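Local coordinates for endoglucanase, glycoside hydrolase family 5 protein (PDB 5IHS), which probably hydrolyses internal beta-1,4-glucosidic bonds of cellulose as a TIM-barrel endoglucanase, one of a set of enzymes used in growth on crystalline cellulose, at residues T218-P223 and V246-T251; G224-E229 and C252-N257; I122-H127 and R138-M143; E128-P133 and E156-P161. All coordinates share one frame; numbering follows the deposited sequence.

Interaction 1: residues T218-P223 and V246-T251; sequences TLHFYP and VTEYGT
Thr247 OG1 is gripped twice: by His220 NE2, which donates to it at 2.8 Å in the ring plane and nearly straight (167°), and by Glu156. Thr247 and His220 lie on neighbouring parallel strands of the TIM barrel, 244-249 and 215-221; the axes of the short segments 218-221 and 246-249 approach to 5.1 Å. The His220 ring is fixed at both nitrogens, since ND1 bonds to Glu160, while Glu248 CB sits over the middle of one face, 3.4 Å from the ring centroid of His220. Glu248, its chain extended, is held at both oxygens: OE1 pairs with Arg85, and OE2 takes Tyr222 OH at 2.7 Å on its anti lone pair. Glu248 lies near the C-terminal end of the seventh strand, where family 5 enzymes carry the nucleophile, so these donors would probably stabilise its charge. The next residue along each strand turns outward: Tyr249 CB covers a face of the Phe221 ring, and Trp268 of helix 262-274 stacks on that ring. The Tyr222 ring lies over Gly250, with Tyr222 CE2 3.5 Å from Gly250 CA. Against that same ring face, Gly250 N donates to Phe221 O at 3.1 Å, in the carbonyl plane.

Interaction 2: residues G224-E229 and C252-N257; sequences GTHKQE and CDASGN
Thr225 makes the main side-chain part of this surface contact. Its CB stands 4.0 Å above the plane of the neighbouring His226 ring, over the centre, and packs near Ala254 CB. From there OG1 is set anti to the carbonyl carbon (chi1 -54°), which brings it to Ala254: Ala254 N donates to Thr225 OG1 at 2.9 Å. The same oxygen also packs on Asp253 CB, 3.2 Å from Thr225 OG1. One residue earlier, Gly224 N donates to Cys252 O at 2.9 Å, but the donor stands 73° out of the carbonyl plane and so does not lie on a lone pair. The chains are close there, with Gly224 CA 3.8 Å from Asp253 CA. The 252-257 side owes its shape to a type I turn from Asp253 to Gly256, reinforced by an Asx turn in which Asp253 OD1 receives both Ser255 OG and, at 3.3 Å, Ser255 N. Asp253 OD2 is bonded to Asn259. The contact thus joins two loops of the barrel beyond adjacent strands: one leads from strand 215-221 into helix 228-239, with Lys227 at the N-cap, and the other from strand 244-249 toward helix 262-274.

Interaction 3: residues I122-H127 and R138-M143; sequences IDYHSH and RFFSEM
A beta-alpha unit of the TIM barrel is packed here: strand 119-125 lies against the helix that follows it, 133-147, and the two run almost antiparallel, 171° apart with short-segment axes 10.8 Å from each other. No hydrogen bond crosses the interface; it is closed by Ile122 and Tyr124 from the strand and by Phe139, Phe140 and Met143 from the helix, all buried. Phe139, with CG anti to the backbone N, reaches between the two strand residues. Its edge meets the CG2 methyl of Ile122, CE2 of Phe139 lying 3.7 Å from Ile122 CG2, while its CD2 touches Tyr124 CD1 at 3.8 Å. Tyr124 and Phe139 slide past each other in opposite directions with their ring planes 35° apart, an oblique pairing. Phe140 takes a different rotamer, CG anti to the carbonyl carbon, and turns its rim to the strand, so that its CE2 is 3.6 Å from Tyr124 CB. Phe139 CD2 in turn stands over the centre of a Phe140 face, and the three rings form one aromatic cluster. Met143 CG covers a face of Phe139 a helical turn further on, and helices 99-116 and 167-185 flank the group through Val106 and Val110 on Ile122 and Val178 and Ile182 on Phe140. Beyond the cluster, His125 meets the rings of Trp59 and Trp282. The alternate strand residue, Asp123, points away from the helix, and its OD2 receives His125 ND1 at 2.6 Å through the syn lone pair.

Interaction 4: residues E128-P133 and E156-P161; sequences EAQKNP and EVYNEP
Tyr158 fills the tight part of this contact, in the loop that follows the fourth barrel strand of the TIM fold and runs into the Asn159-Glu160-Pro161 sequence. In family 5 that Asn-Glu-Pro motif carries the general acid/base, a role consistent with Glu160, whose OE2 is bonded to His220. The Tyr158 ring is sandwiched. On one face Ala129 CB lies 3.7 Å from the Tyr158 ring centroid and only 8° off the normal, a CH-pi contact. On the opposite face Pro161 CG, from the ring's own loop, is 3.6 Å above the plane of Tyr158, again over the centre. Farther along the ring toward the hydroxyl, Ala129 N comes within 3.5 Å of Tyr158 CZ, and Tyr174 of helix 167-185 meets the ring edge-to-face. CG of Tyr158 is anti to the backbone N (chi1 -169°), which sends the ring out to the short 3-10 segment 129-131. The looser side begins at the phenol tip, where the neighbours, Glu128 and Gln130, are partly exposed. Gln130, bent at chi2 so that its amide folds back to the tyrosine, accepts a hydrogen bond from the phenol: Tyr158 OH to Gln130 OE1 is 2.6 Å, in the carbonyl plane and on a lone pair. Tyr158 OH is therefore donor to the amide and acceptor from a water. That water closes a small ring of bonds, accepting from Gln130 NE2 at 3.0 Å and donating to Tyr158 OH at 3.2 Å.

In the fold
From the N terminus, interaction 3 comes first, folding strand 119-125 against its own helix 133-147 and closing the loop 122-143. Interaction 4 opens inside that span, at 128, and ends beyond it, at 161, so the two cross; they tie strand, helix and the loop after strand 153-156 together. Further along the chain, in series with this pair, interactions 1 and 2 cross each other: interaction 1 joins strands 215-221 and 244-249, while interaction 2 joins the loops at their ends, the two touching through Tyr222. Across the barrel interior the second pair touches the first: interaction 1 meets interaction 4, their centres about 17 Å apart, and, through Glu248 and His125, interaction 3.

Interaction 1: residues T218-P223 and V246-T251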
# COMPACT_ATOMS: atom_id res chain seq x y z
N THR A 218 -6.59 -5.74 -3.52
CA THR A 218 -5.25 -5.38 -3.96
C THR A 218 -4.99 -5.76 -5.41
O THR A 218 -5.26 -6.89 -5.83
CB THR A 218 -4.23 -6.13 -3.11
OG1 THR A 218 -4.59 -5.94 -1.74
CG2 THR A 218 -2.83 -5.62 -3.36
N LEU A 219 -4.36 -4.84 -6.14
CA LEU A 219 -3.74 -5.09 -7.43
C LEU A 219 -2.27 -4.68 -7.35
O LEU A 219 -1.97 -3.54 -6.97
CB LEU A 219 -4.43 -4.28 -8.53
CG LEU A 219 -3.85 -4.42 -9.93
CD1 LEU A 219 -4.05 -5.83 -10.45
CD2 LEU A 219 -4.47 -3.40 -10.86
N HIS A 220 -1.36 -5.60 -7.69
CA HIS A 220 0.07 -5.30 -7.78
C HIS A 220 0.54 -5.53 -9.20
O HIS A 220 0.25 -6.58 -9.79
CB HIS A 220 0.89 -6.20 -6.86
CG HIS A 220 0.75 -5.85 -5.42
ND1 HIS A 220 1.43 -6.51 -4.42
CD2 HIS A 220 0.02 -4.88 -4.81
CE1 HIS A 220 1.13 -5.97 -3.26
NE2 HIS A 220 0.28 -4.97 -3.47
N PHE A 221 1.31 -4.59 -9.75
CA PHE A 221 1.85 -4.74 -11.09
C PHE A 221 3.29 -4.27 -11.14
O PHE A 221 3.71 -3.37 -10.40
CB PHE A 221 1.00 -3.99 -12.14
CG PHE A 221 1.10 -2.50 -12.07
CD1 PHE A 221 2.11 -1.82 -12.74
CD2 PHE A 221 0.21 -1.76 -11.32
CE1 PHE A 221 2.23 -0.44 -12.65
CE2 PHE A 221 0.32 -0.37 -11.24
CZ PHE A 221 1.33 0.28 -11.90
N TYR A 222 4.03 -4.87 -12.08
CA TYR A 222 5.42 -4.56 -12.36
C TYR A 222 5.49 -4.44 -13.87
O TYR A 222 5.38 -5.47 -14.56
CB TYR A 222 6.38 -5.61 -11.79
CG TYR A 222 6.64 -5.37 -10.29
CD1 TYR A 222 5.72 -5.73 -9.32
CD2 TYR A 222 7.80 -4.71 -9.86
CE1 TYR A 222 5.93 -5.44 -7.97
CE2 TYR A 222 8.02 -4.43 -8.52
CZ TYR A 222 7.09 -4.79 -7.58
OH TYR A 222 7.35 -4.50 -6.27
N PRO A 223 5.61 -3.23 -14.42
CA PRO A 223 5.33 -3.00 -15.86
C PRO A 223 6.34 -3.59 -16.82
O PRO A 223 6.05 -3.66 -18.03
CB PRO A 223 5.32 -1.47 -15.96
CG PRO A 223 6.21 -1.03 -14.84
CD PRO A 223 5.94 -1.98 -13.72
N VAL A 246 -3.90 -0.11 -5.61
CA VAL A 246 -2.56 -0.57 -5.96
C VAL A 246 -1.65 -0.27 -4.78
O VAL A 246 -0.99 0.78 -4.71
CB VAL A 246 -2.08 0.03 -7.29
CG1 VAL A 246 -0.62 -0.34 -7.55
CG2 VAL A 246 -2.95 -0.47 -8.43
N THR A 247 -1.60 -1.18 -3.81
CA THR A 247 -0.77 -0.93 -2.64
C THR A 247 0.70 -1.12 -2.95
O THR A 247 1.53 -0.72 -2.12
CB THR A 247 -1.17 -1.80 -1.45
OG1 THR A 247 -1.00 -3.17 -1.81
CG2 THR A 247 -2.62 -1.54 -1.00
N GLU A 248 1.04 -1.70 -4.10
CA GLU A 248 2.43 -1.86 -4.49
C GLU A 248 2.52 -1.95 -6.01
O GLU A 248 1.80 -2.75 -6.63
CB GLU A 248 3.01 -3.14 -3.87
CG GLU A 248 4.50 -3.23 -3.95
CD GLU A 248 5.02 -4.57 -3.47
OE1 GLU A 248 4.74 -4.94 -2.30
OE2 GLU A 248 5.70 -5.26 -4.28
N TYR A 249 3.43 -1.18 -6.59
CA TYR A 249 3.78 -1.36 -8.00
C TYR A 249 5.24 -0.99 -8.16
O TYR A 249 5.80 -0.21 -7.39
CB TYR A 249 2.90 -0.51 -8.96
CG TYR A 249 3.26 0.96 -8.92
CD1 TYR A 249 2.75 1.79 -7.94
CD2 TYR A 249 4.14 1.52 -9.85
CE1 TYR A 249 3.11 3.13 -7.85
CE2 TYR A 249 4.51 2.86 -9.78
CZ TYR A 249 4.00 3.65 -8.77
OH TYR A 249 4.40 4.96 -8.71
N GLY A 250 5.87 -1.55 -9.19
CA GLY A 250 7.21 -1.18 -9.57
C GLY A 250 7.26 -0.44 -10.90
O GLY A 250 6.26 -0.18 -11.55
N THR A 251 8.49 -0.12 -11.30
CA THR A 251 8.76 0.47 -12.61
C THR A 251 9.49 -0.50 -13.54
O THR A 251 9.89 -0.11 -14.64
CB THR A 251 9.61 1.72 -12.46
OG1 THR A 251 10.84 1.34 -11.84
CG2 THR A 251 8.89 2.79 -11.63

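Interaction 2: residues G224-E229 and C252-N257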
# COMPACT_ATOMS: atom_id res chain seq x y z
N GLY A 224 7.51 -4.02 -16.36
CA GLY A 224 8.38 -4.81 -17.22
C GLY A 224 7.82 -6.17 -17.54
O GLY A 224 8.23 -6.80 -18.52
N THR A 225 6.87 -6.64 -16.73
CA THR A 225 6.23 -7.93 -16.85
C THR A 225 4.75 -7.83 -17.19
O THR A 225 4.24 -8.60 -18.01
CB THR A 225 6.38 -8.70 -15.53
OG1 THR A 225 7.77 -8.77 -15.18
CG2 THR A 225 5.80 -10.12 -15.64
N HIS A 226 4.05 -6.89 -16.56
CA HIS A 226 2.59 -6.81 -16.61
C HIS A 226 2.17 -5.60 -17.42
O HIS A 226 2.52 -4.46 -17.09
CB HIS A 226 2.04 -6.68 -15.19
CG HIS A 226 2.51 -7.75 -14.28
ND1 HIS A 226 3.07 -7.48 -13.05
CD2 HIS A 226 2.54 -9.10 -14.42
CE1 HIS A 226 3.40 -8.62 -12.47
NE2 HIS A 226 3.10 -9.62 -13.28
N LYS A 227 1.40 -5.85 -18.48
CA LYS A 227 1.03 -4.81 -19.42
C LYS A 227 -0.48 -4.82 -19.64
O LYS A 227 -1.24 -4.88 -18.67
CB LYS A 227 1.86 -4.94 -20.70
CG LYS A 227 3.35 -4.94 -20.39
CD LYS A 227 4.19 -4.99 -21.63
CE LYS A 227 5.59 -5.49 -21.34
NZ LYS A 227 6.46 -4.51 -20.69
N GLN A 228 -0.95 -4.73 -20.89
CA GLN A 228 -2.38 -4.53 -21.10
C GLN A 228 -3.22 -5.69 -20.57
O GLN A 228 -4.36 -5.47 -20.14
CB GLN A 228 -2.67 -4.28 -22.58
CG GLN A 228 -4.11 -3.92 -22.86
CD GLN A 228 -4.52 -2.62 -22.20
OE1 GLN A 228 -3.75 -1.65 -22.18
NE2 GLN A 228 -5.72 -2.59 -21.65
N GLU A 229 -2.70 -6.92 -20.59
CA GLU A 229 -3.48 -8.05 -20.10
C GLU A 229 -3.89 -7.87 -18.64
O GLU A 229 -5.00 -8.24 -18.24
CB GLU A 229 -2.72 -9.35 -20.31
CG GLU A 229 -1.60 -9.63 -19.34
CD GLU A 229 -0.42 -8.67 -19.41
OE1 GLU A 229 -0.25 -7.94 -20.42
OE2 GLU A 229 0.35 -8.65 -18.44
N CYS A 252 9.68 -1.75 -13.12
CA CYS A 252 10.61 -2.67 -13.76
C CYS A 252 9.94 -4.03 -13.86
O CYS A 252 8.72 -4.18 -13.70
CB CYS A 252 11.92 -2.68 -12.98
SG CYS A 252 11.74 -3.11 -11.26
N ASP A 253 10.71 -5.08 -14.12
CA ASP A 253 10.02 -6.35 -14.14
C ASP A 253 9.75 -6.87 -12.72
O ASP A 253 10.20 -6.30 -11.70
CB ASP A 253 10.65 -7.36 -15.09
CG ASP A 253 11.99 -7.77 -14.65
OD1 ASP A 253 12.17 -7.85 -13.43
OD2 ASP A 253 12.85 -8.01 -15.53
N ALA A 254 8.96 -7.93 -12.65
CA ALA A 254 8.38 -8.38 -11.40
C ALA A 254 9.41 -8.91 -10.42
O ALA A 254 9.09 -9.04 -9.23
CB ALA A 254 7.32 -9.45 -11.69
N SER A 255 10.62 -9.21 -10.86
CA SER A 255 11.66 -9.63 -9.94
C SER A 255 12.22 -8.48 -9.12
O SER A 255 12.95 -8.73 -8.15
CB SER A 255 12.82 -10.26 -10.71
OG SER A 255 13.51 -9.28 -11.47
N GLY A 256 11.91 -7.23 -9.48
CA GLY A 256 12.50 -6.08 -8.82
C GLY A 256 13.81 -5.62 -9.41
O GLY A 256 14.37 -4.62 -8.94
N ASN A 257 14.32 -6.30 -10.43
CA ASN A 257 15.61 -5.95 -11.02
C ASN A 257 15.53 -6.24 -12.51
O ASN A 257 15.07 -7.31 -12.91
CB ASN A 257 16.75 -6.76 -10.37
CG ASN A 257 18.11 -6.15 -10.62
OD1 ASN A 257 18.30 -4.95 -10.49
ND2 ASN A 257 19.06 -6.98 -10.99

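Interaction 3: residues I122-H127 and R138-M143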
# COMPACT_ATOMS: atom_id res chain seq x y z
N ILE A 122 -1.04 -0.04 6.92
CA ILE A 122 -0.44 -1.05 7.78
C ILE A 122 -0.51 -2.36 6.99
O ILE A 122 -1.58 -2.97 6.90
CB ILE A 122 -1.17 -1.16 9.12
CG1 ILE A 122 -1.09 0.16 9.90
CG2 ILE A 122 -0.60 -2.32 9.95
CD1 ILE A 122 -1.95 0.18 11.13
N ASP A 123 0.62 -2.78 6.40
CA ASP A 123 0.69 -3.93 5.50
C ASP A 123 1.30 -5.15 6.19
O ASP A 123 2.47 -5.14 6.59
CB ASP A 123 1.50 -3.52 4.26
CG ASP A 123 2.07 -4.68 3.45
OD1 ASP A 123 1.44 -5.76 3.35
OD2 ASP A 123 3.19 -4.45 2.88
N TYR A 124 0.49 -6.19 6.32
CA TYR A 124 0.91 -7.51 6.79
C TYR A 124 1.58 -8.19 5.60
O TYR A 124 0.93 -8.78 4.74
CB TYR A 124 -0.30 -8.27 7.30
CG TYR A 124 -0.01 -9.42 8.24
CD1 TYR A 124 0.42 -9.18 9.55
CD2 TYR A 124 -0.17 -10.73 7.84
CE1 TYR A 124 0.67 -10.22 10.42
CE2 TYR A 124 0.08 -11.78 8.72
CZ TYR A 124 0.51 -11.51 10.01
OH TYR A 124 0.77 -12.52 10.90
N HIS A 125 2.91 -8.06 5.54
CA HIS A 125 3.66 -8.31 4.31
C HIS A 125 4.03 -9.79 4.25
O HIS A 125 5.18 -10.20 4.46
CB HIS A 125 4.85 -7.38 4.20
CG HIS A 125 5.34 -7.21 2.81
ND1 HIS A 125 4.75 -6.35 1.91
CD2 HIS A 125 6.36 -7.81 2.15
CE1 HIS A 125 5.40 -6.40 0.77
NE2 HIS A 125 6.38 -7.29 0.88
N SER A 126 3.01 -10.59 3.96
CA SER A 126 3.07 -12.04 3.97
C SER A 126 2.65 -12.63 2.63
O SER A 126 1.82 -12.06 1.91
CB SER A 126 2.13 -12.59 5.05
OG SER A 126 2.12 -14.00 5.09
N HIS A 127 3.22 -13.81 2.34
CA HIS A 127 2.82 -14.67 1.23
C HIS A 127 2.05 -15.91 1.70
O HIS A 127 1.73 -16.77 0.87
CB HIS A 127 4.04 -15.14 0.43
CG HIS A 127 4.76 -14.05 -0.30
ND1 HIS A 127 4.14 -13.22 -1.20
CD2 HIS A 127 6.06 -13.66 -0.26
CE1 HIS A 127 5.03 -12.37 -1.69
NE2 HIS A 127 6.20 -12.62 -1.14
N ARG A 138 -4.20 -11.35 16.07
CA ARG A 138 -3.66 -10.67 17.25
C ARG A 138 -3.05 -9.33 16.86
O ARG A 138 -3.31 -8.29 17.49
CB ARG A 138 -2.62 -11.57 17.92
CG ARG A 138 -2.02 -11.00 19.20
CD ARG A 138 -1.23 -12.06 19.99
NE ARG A 138 -0.11 -12.63 19.23
CZ ARG A 138 -0.07 -13.87 18.73
NH1 ARG A 138 1.01 -14.27 18.07
NH2 ARG A 138 -1.07 -14.72 18.89
N PHE A 139 -2.23 -9.33 15.80
CA PHE A 139 -1.59 -8.10 15.34
C PHE A 139 -2.62 -7.05 14.97
O PHE A 139 -2.54 -5.89 15.40
CB PHE A 139 -0.70 -8.41 14.14
CG PHE A 139 -0.15 -7.17 13.49
CD1 PHE A 139 0.84 -6.44 14.12
CD2 PHE A 139 -0.62 -6.74 12.26
CE1 PHE A 139 1.35 -5.29 13.54
CE2 PHE A 139 -0.11 -5.59 11.68
CZ PHE A 139 0.87 -4.86 12.32
N PHE A 140 -3.59 -7.42 14.14
CA PHE A 140 -4.56 -6.44 13.68
C PHE A 140 -5.49 -5.99 14.79
O PHE A 140 -5.90 -4.82 14.80
CB PHE A 140 -5.30 -6.94 12.44
CG PHE A 140 -4.52 -6.72 11.19
CD1 PHE A 140 -4.33 -5.43 10.71
CD2 PHE A 140 -3.93 -7.77 10.51
CE1 PHE A 140 -3.57 -5.19 9.58
CE2 PHE A 140 -3.16 -7.52 9.36
CZ PHE A 140 -2.99 -6.23 8.90
N SER A 141 -5.83 -6.87 15.74
CA SER A 141 -6.60 -6.44 16.90
C SER A 141 -5.85 -5.37 17.68
O SER A 141 -6.43 -4.37 18.13
CB SER A 141 -6.88 -7.63 17.83
OG SER A 141 -7.78 -8.54 17.25
N GLU A 142 -4.54 -5.57 17.89
CA GLU A 142 -3.75 -4.59 18.61
C GLU A 142 -3.70 -3.26 17.88
O GLU A 142 -3.84 -2.19 18.49
CB GLU A 142 -2.33 -5.11 18.81
CG GLU A 142 -2.27 -6.24 19.79
CD GLU A 142 -0.90 -6.85 19.92
OE1 GLU A 142 0.05 -6.31 19.33
OE2 GLU A 142 -0.78 -7.89 20.61
N MET A 143 -3.50 -3.29 16.56
CA MET A 143 -3.43 -2.06 15.80
C MET A 143 -4.77 -1.34 15.80
O MET A 143 -4.82 -0.11 15.96
CB MET A 143 -2.96 -2.34 14.36
CG MET A 143 -1.53 -2.87 14.23
SD MET A 143 -0.27 -1.75 14.87
CE MET A 143 -0.02 -2.50 16.44

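Interaction 4: residues E128-P133 and E156-P161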
# COMPACT_ATOMS: atom_id res chain seq x y z
N GLU A 128 1.76 -16.02 3.00
CA GLU A 128 1.15 -17.25 3.51
C GLU A 128 0.40 -16.97 4.81
O GLU A 128 0.41 -17.77 5.75
CB GLU A 128 2.18 -18.36 3.67
CG GLU A 128 3.30 -18.04 4.61
CD GLU A 128 4.24 -19.23 4.79
OE1 GLU A 128 4.59 -19.86 3.77
OE2 GLU A 128 4.61 -19.53 5.94
N ALA A 129 -0.31 -15.85 4.86
CA ALA A 129 -0.94 -15.40 6.09
C ALA A 129 -1.94 -16.41 6.64
O ALA A 129 -2.10 -16.54 7.86
CB ALA A 129 -1.61 -14.04 5.87
N GLN A 130 -2.63 -17.13 5.75
CA GLN A 130 -3.66 -18.07 6.19
C GLN A 130 -3.10 -19.20 7.02
O GLN A 130 -3.87 -19.90 7.68
CB GLN A 130 -4.42 -18.64 4.99
CG GLN A 130 -3.70 -19.71 4.16
CD GLN A 130 -2.64 -19.16 3.24
OE1 GLN A 130 -2.53 -17.95 3.05
NE2 GLN A 130 -1.87 -20.03 2.63
N LYS A 131 -1.78 -19.43 6.99
CA LYS A 131 -1.17 -20.49 7.78
C LYS A 131 -1.07 -20.15 9.26
O LYS A 131 -0.99 -21.06 10.08
CB LYS A 131 0.22 -20.82 7.24
CG LYS A 131 0.20 -21.38 5.84
CD LYS A 131 1.56 -21.91 5.44
CE LYS A 131 1.60 -22.29 3.96
NZ LYS A 131 0.44 -23.16 3.57
N ASN A 132 -1.08 -18.87 9.62
CA ASN A 132 -0.99 -18.45 11.02
C ASN A 132 -2.03 -17.38 11.28
O ASN A 132 -1.70 -16.22 11.55
CB ASN A 132 0.42 -17.97 11.37
CG ASN A 132 1.46 -19.06 11.18
OD1 ASN A 132 2.17 -19.09 10.17
ND2 ASN A 132 1.53 -19.98 12.14
N PRO A 133 -3.32 -17.74 11.20
CA PRO A 133 -4.36 -16.72 11.35
C PRO A 133 -4.42 -16.12 12.73
O PRO A 133 -4.79 -14.95 12.86
CB PRO A 133 -5.65 -17.47 10.99
CG PRO A 133 -5.34 -18.90 11.32
CD PRO A 133 -3.89 -19.08 10.94
N GLU A 156 -4.01 -3.41 5.49
CA GLU A 156 -3.75 -4.30 4.36
C GLU A 156 -3.40 -5.67 4.96
O GLU A 156 -2.30 -5.88 5.47
CB GLU A 156 -2.66 -3.72 3.46
CG GLU A 156 -2.28 -4.65 2.32
CD GLU A 156 -1.22 -4.08 1.40
OE1 GLU A 156 -0.64 -3.01 1.70
OE2 GLU A 156 -0.96 -4.72 0.34
N VAL A 157 -4.36 -6.59 4.92
CA VAL A 157 -4.29 -7.79 5.76
C VAL A 157 -3.49 -8.95 5.18
O VAL A 157 -3.16 -9.89 5.92
CB VAL A 157 -5.69 -8.28 6.17
CG1 VAL A 157 -6.41 -7.20 6.98
CG2 VAL A 157 -6.52 -8.70 4.96
N TYR A 158 -3.15 -8.92 3.89
CA TYR A 158 -2.45 -10.05 3.27
C TYR A 158 -1.80 -9.56 1.97
O TYR A 158 -2.41 -9.65 0.90
CB TYR A 158 -3.44 -11.18 2.99
CG TYR A 158 -2.85 -12.53 2.59
CD1 TYR A 158 -1.54 -12.66 2.17
CD2 TYR A 158 -3.64 -13.67 2.65
CE1 TYR A 158 -1.04 -13.90 1.80
CE2 TYR A 158 -3.15 -14.91 2.28
CZ TYR A 158 -1.84 -15.02 1.86
OH TYR A 158 -1.30 -16.22 1.48
N ASN A 159 -0.55 -9.08 2.07
CA ASN A 159 0.16 -8.50 0.93
C ASN A 159 -0.06 -9.24 -0.39
O ASN A 159 -0.66 -8.68 -1.32
CB ASN A 159 1.65 -8.46 1.27
CG ASN A 159 2.51 -8.06 0.09
OD1 ASN A 159 2.20 -7.10 -0.61
ND2 ASN A 159 3.58 -8.81 -0.17
N GLU A 160 0.47 -10.46 -0.49
CA GLU A 160 0.56 -11.18 -1.76
C GLU A 160 0.35 -12.67 -1.57
O GLU A 160 1.32 -13.44 -1.45
CB GLU A 160 1.88 -10.92 -2.47
CG GLU A 160 1.89 -9.63 -3.25
CD GLU A 160 3.15 -9.42 -4.06
OE1 GLU A 160 4.02 -10.33 -4.08
OE2 GLU A 160 3.28 -8.36 -4.71
N PRO A 161 -0.89 -13.12 -1.56
CA PRO A 161 -1.14 -14.55 -1.72
C PRO A 161 -0.41 -15.08 -2.96
O PRO A 161 -0.22 -14.36 -3.94
CB PRO A 161 -2.67 -14.63 -1.88
CG PRO A 161 -3.19 -13.36 -1.24
CD PRO A 161 -2.13 -12.33 -1.56
O HOH W 1 0.04 -18.94 0.62